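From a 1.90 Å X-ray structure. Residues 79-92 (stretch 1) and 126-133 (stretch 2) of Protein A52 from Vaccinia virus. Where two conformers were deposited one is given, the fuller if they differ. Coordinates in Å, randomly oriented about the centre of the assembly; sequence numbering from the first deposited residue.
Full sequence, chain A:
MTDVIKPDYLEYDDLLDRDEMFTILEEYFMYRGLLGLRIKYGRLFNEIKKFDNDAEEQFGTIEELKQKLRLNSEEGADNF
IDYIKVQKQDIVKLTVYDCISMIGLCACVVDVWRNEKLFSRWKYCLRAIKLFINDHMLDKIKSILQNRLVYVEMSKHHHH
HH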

# COMPACT_ATOMS: atom_id res chain seq x y z
N ASN A 79 -1.11 -5.02 -21.79
CA ASN A 79 -1.65 -6.30 -22.32
C ASN A 79 -2.69 -6.93 -21.37
O ASN A 79 -3.71 -7.47 -21.80
CB ASN A 79 -0.51 -7.31 -22.56
CG ASN A 79 0.43 -6.89 -23.68
OD1 ASN A 79 0.15 -5.96 -24.43
ND2 ASN A 79 1.55 -7.60 -23.79
N PHE A 80 -2.42 -6.86 -20.06
CA PHE A 80 -3.37 -7.32 -19.07
C PHE A 80 -4.69 -6.54 -19.13
O PHE A 80 -5.76 -7.13 -19.11
CB PHE A 80 -2.77 -7.21 -17.68
CG PHE A 80 -3.72 -7.56 -16.57
CD1 PHE A 80 -4.21 -8.84 -16.44
CD2 PHE A 80 -4.12 -6.60 -15.66
CE1 PHE A 80 -5.09 -9.16 -15.41
CE2 PHE A 80 -5.00 -6.92 -14.63
CZ PHE A 80 -5.46 -8.20 -14.50
N ILE A 81 -4.60 -5.22 -19.19
CA ILE A 81 -5.80 -4.37 -19.26
C ILE A 81 -6.58 -4.67 -20.56
O ILE A 81 -7.83 -4.77 -20.54
CB ILE A 81 -5.43 -2.87 -19.13
CG1 ILE A 81 -4.88 -2.55 -17.72
CG2 ILE A 81 -6.62 -1.95 -19.45
CD1 ILE A 81 -5.90 -2.74 -16.56
N ASP A 82 -5.87 -4.82 -21.68
CA ASP A 82 -6.50 -5.14 -22.96
C ASP A 82 -7.30 -6.44 -22.81
O ASP A 82 -8.45 -6.53 -23.23
CB ASP A 82 -5.45 -5.22 -24.08
CG ASP A 82 -6.03 -5.62 -25.43
OD1 ASP A 82 -6.24 -6.83 -25.62
OD2 ASP A 82 -6.27 -4.75 -26.30
N TYR A 83 -6.68 -7.43 -22.15
CA TYR A 83 -7.30 -8.74 -21.89
C TYR A 83 -8.58 -8.69 -21.05
O TYR A 83 -9.57 -9.38 -21.35
CB TYR A 83 -6.26 -9.66 -21.23
CG TYR A 83 -6.79 -11.01 -20.82
CD1 TYR A 83 -6.90 -12.04 -21.75
CD2 TYR A 83 -7.16 -11.26 -19.50
CE1 TYR A 83 -7.41 -13.29 -21.37
CE2 TYR A 83 -7.67 -12.51 -19.12
CZ TYR A 83 -7.79 -13.52 -20.06
OH TYR A 83 -8.28 -14.76 -19.70
N ILE A 84 -8.55 -7.87 -20.01
CA ILE A 84 -9.71 -7.61 -19.18
C ILE A 84 -10.86 -7.03 -20.02
O ILE A 84 -12.01 -7.43 -19.87
CB ILE A 84 -9.36 -6.64 -18.01
CG1 ILE A 84 -8.40 -7.30 -17.01
CG2 ILE A 84 -10.62 -6.12 -17.31
CD1 ILE A 84 -8.80 -8.70 -16.56
N LYS A 85 -10.54 -6.10 -20.90
CA LYS A 85 -11.54 -5.56 -21.84
C LYS A 85 -12.11 -6.62 -22.79
O LYS A 85 -13.31 -6.65 -23.07
CB LYS A 85 -10.97 -4.36 -22.61
CG LYS A 85 -10.81 -3.08 -21.74
CD LYS A 85 -9.92 -2.03 -22.39
CE LYS A 85 -9.97 -0.68 -21.64
NZ LYS A 85 -9.12 0.37 -22.30
N VAL A 86 -11.24 -7.49 -23.29
CA VAL A 86 -11.67 -8.64 -24.08
C VAL A 86 -12.71 -9.48 -23.31
O VAL A 86 -13.80 -9.75 -23.84
CB VAL A 86 -10.46 -9.53 -24.50
CG1 VAL A 86 -10.92 -10.87 -25.11
CG2 VAL A 86 -9.57 -8.77 -25.49
N GLN A 87 -12.37 -9.90 -22.09
CA GLN A 87 -13.27 -10.77 -21.31
C GLN A 87 -14.60 -10.11 -21.09
O GLN A 87 -15.65 -10.73 -21.27
CB GLN A 87 -12.67 -11.15 -19.96
CG GLN A 87 -11.34 -11.82 -19.98
CD GLN A 87 -11.21 -12.87 -21.04
OE1 GLN A 87 -10.30 -12.81 -21.87
NE2 GLN A 87 -12.10 -13.84 -21.02
N LYS A 88 -14.58 -8.83 -20.74
CA LYS A 88 -15.82 -8.10 -20.53
C LYS A 88 -16.66 -8.06 -21.82
O LYS A 88 -17.89 -8.19 -21.78
CB LYS A 88 -15.55 -6.70 -19.97
CG LYS A 88 -16.72 -6.13 -19.20
CD LYS A 88 -16.45 -4.71 -18.73
CE LYS A 88 -17.73 -4.05 -18.20
NZ LYS A 88 -18.50 -3.35 -19.28
N GLN A 89 -15.99 -7.92 -22.96
CA GLN A 89 -16.66 -7.94 -24.25
C GLN A 89 -17.29 -9.31 -24.56
O GLN A 89 -18.37 -9.39 -25.13
CB GLN A 89 -15.66 -7.60 -25.35
CG GLN A 89 -16.14 -6.55 -26.30
CD GLN A 89 -15.11 -6.29 -27.39
OE1 GLN A 89 -14.37 -5.31 -27.33
NE2 GLN A 89 -15.05 -7.19 -28.37
N ASP A 90 -16.58 -10.38 -24.20
CA ASP A 90 -17.00 -11.74 -24.59
C ASP A 90 -18.03 -12.35 -23.64
O ASP A 90 -18.74 -13.28 -24.02
CB ASP A 90 -15.77 -12.66 -24.71
CG ASP A 90 -15.01 -12.43 -25.99
OD1 ASP A 90 -15.53 -11.71 -26.87
OD2 ASP A 90 -13.90 -12.97 -26.13
N ILE A 91 -18.13 -11.81 -22.44
CA ILE A 91 -19.16 -12.26 -21.51
C ILE A 91 -20.51 -11.64 -21.89
O ILE A 91 -20.65 -10.42 -22.00
CB ILE A 91 -18.78 -11.96 -20.06
CG1 ILE A 91 -17.57 -12.81 -19.67
CG2 ILE A 91 -19.94 -12.27 -19.13
CD1 ILE A 91 -16.82 -12.28 -18.47
N VAL A 92 -21.50 -12.50 -22.10
CA VAL A 92 -22.81 -12.09 -22.59
C VAL A 92 -23.47 -11.17 -21.57
O VAL A 92 -23.88 -10.06 -21.91
CB VAL A 92 -23.73 -13.32 -22.89
CG1 VAL A 92 -25.03 -12.89 -23.54
CG2 VAL A 92 -23.02 -14.33 -23.80
N LEU A 126 -6.09 -2.59 -9.66
CA LEU A 126 -7.17 -1.68 -9.26
C LEU A 126 -7.83 -1.10 -10.49
O LEU A 126 -9.07 -0.96 -10.52
CB LEU A 126 -6.67 -0.53 -8.37
CG LEU A 126 -5.71 -0.87 -7.23
CD1 LEU A 126 -5.23 0.41 -6.49
CD2 LEU A 126 -6.34 -1.86 -6.30
N ARG A 127 -7.03 -0.73 -11.49
CA ARG A 127 -7.60 -0.19 -12.73
C ARG A 127 -8.51 -1.24 -13.36
O ARG A 127 -9.59 -0.93 -13.81
CB ARG A 127 -6.49 0.23 -13.72
CG ARG A 127 -6.97 1.06 -14.90
CD ARG A 127 -5.85 1.44 -15.88
NE ARG A 127 -4.70 2.09 -15.26
CZ ARG A 127 -3.69 2.65 -15.94
NH1 ARG A 127 -3.70 2.65 -17.27
NH2 ARG A 127 -2.68 3.22 -15.30
N ALA A 128 -8.07 -2.48 -13.37
CA ALA A 128 -8.86 -3.58 -13.95
C ALA A 128 -10.20 -3.75 -13.23
O ALA A 128 -11.24 -3.88 -13.87
CB ALA A 128 -8.05 -4.89 -13.89
N ILE A 129 -10.16 -3.76 -11.88
CA ILE A 129 -11.37 -3.91 -11.04
C ILE A 129 -12.37 -2.82 -11.34
O ILE A 129 -13.55 -3.09 -11.50
CB ILE A 129 -11.03 -3.88 -9.50
CG1 ILE A 129 -10.24 -5.12 -9.08
CG2 ILE A 129 -12.30 -3.76 -8.65
CD1 ILE A 129 -10.90 -6.42 -9.33
N LYS A 130 -11.88 -1.59 -11.44
CA LYS A 130 -12.76 -0.46 -11.77
C LYS A 130 -13.41 -0.58 -13.16
O LYS A 130 -14.54 -0.13 -13.35
CB LYS A 130 -11.99 0.86 -11.67
CG LYS A 130 -11.72 1.35 -10.23
CD LYS A 130 -10.61 2.42 -10.23
CE LYS A 130 -10.59 3.26 -8.94
NZ LYS A 130 -9.30 4.04 -8.77
N LEU A 131 -12.71 -1.18 -14.13
CA LEU A 131 -13.27 -1.39 -15.48
C LEU A 131 -14.34 -2.48 -15.49
O LEU A 131 -15.28 -2.43 -16.28
CB LEU A 131 -12.19 -1.82 -16.49
CG LEU A 131 -11.26 -0.79 -17.13
CD1 LEU A 131 -10.20 -1.54 -17.93
CD2 LEU A 131 -12.04 0.18 -18.02
N PHE A 132 -14.15 -3.48 -14.64
CA PHE A 132 -14.89 -4.73 -14.74
C PHE A 132 -16.01 -4.89 -13.71
O PHE A 132 -17.07 -5.46 -14.02
CB PHE A 132 -13.88 -5.87 -14.61
CG PHE A 132 -14.36 -7.20 -15.12
CD1 PHE A 132 -14.12 -7.59 -16.43
CD2 PHE A 132 -15.03 -8.09 -14.28
CE1 PHE A 132 -14.56 -8.83 -16.90
CE2 PHE A 132 -15.46 -9.33 -14.74
CZ PHE A 132 -15.23 -9.70 -16.06
N ILE A 133 -15.78 -4.38 -12.49
CA ILE A 133 -16.68 -4.59 -11.34
C ILE A 133 -17.27 -3.27 -10.85
O ILE A 133 -16.57 -2.44 -10.28
CB ILE A 133 -15.92 -5.27 -10.17
CG1 ILE A 133 -15.05 -6.41 -10.70
CG2 ILE A 133 -16.90 -5.80 -9.13
CD1 ILE A 133 -14.40 -7.25 -9.62
O HOH W 1 -15.73 -1.61 -19.01

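How do the two backbones lie against each other? Both stretches are mostly helix, residues 79-90 and 126-132, and they run in nearly the same direction, with an angle of 18° between their axes and a closest approach of 10.1 Å. The backbones come nearest where a small residue faces the partner: the CA atoms of Ile81 and Ala128 are 6.2 Å apart. Further along, the CA atoms of Lys88 and Phe132 are separated by 6.8 Å. Within each stretch, backbone hydrogen bonds follow the helical pattern, as in Lys85 N to Ile81 O at 3.0 Å, and no direct hydrogen bond joins the two.

What fills the space around Ala128? Its methyl group points toward stretch 1 and is met by three apolar side chains. Phe80 CE2 lies 3.7 Å from Ala128 CB, Ile81 CD1 lies 4.0 Å from the same CB, and Ile84 CG1 also approaches Ala128 CB at 4.0 Å. Phe80 reaches it although its CA-to-CB bond points sideways, because the ring end comes nearer. These residues are all buried, so the contact keeps hydrocarbon away from solvent. Ile81 also extends the apolar surface to Leu131, with its CG2 3.9 Å from Leu131 CD1.

How does Phe132 find its place near the end of its helix? Its CA-to-CB bond points sideways, yet chi1 of -161° (t) brings the ring close to stretch 1, which covers 100 Å² of the residue, more than of any other in the contact. Ile84 CG2 packs 3.9 Å from Phe132 CD1, while Ile91 CD1 sits 3.9 Å from Phe132 CZ at the ring edge. Ile91, the first residue to leave helical geometry, thus carries the apolar contact past the helix. The backbone also takes part: Lys88 N is 3.8 Å from Phe132 CE1, near the ring plane, but that amide is already bonded to Ile84 O at 3.1 Å.

What do the lysines contribute at the exposed margin? Their aliphatic carbons can pack against neighbours while the charged ends remain near solvent. Lys85 CE rests 3.8 Å from Leu131 CD1, and Lys88 CE comes within 3.5 Å of Leu131 O. A water completes the polar link: it donates to Leu131 O at 2.9 Å and accepts a weak, 3.3 Å hydrogen bond from Lys88 NZ. The bridge gives that carbonyl a hydrogen-bond donor, but the interface as a whole rests chiefly on apolar packing.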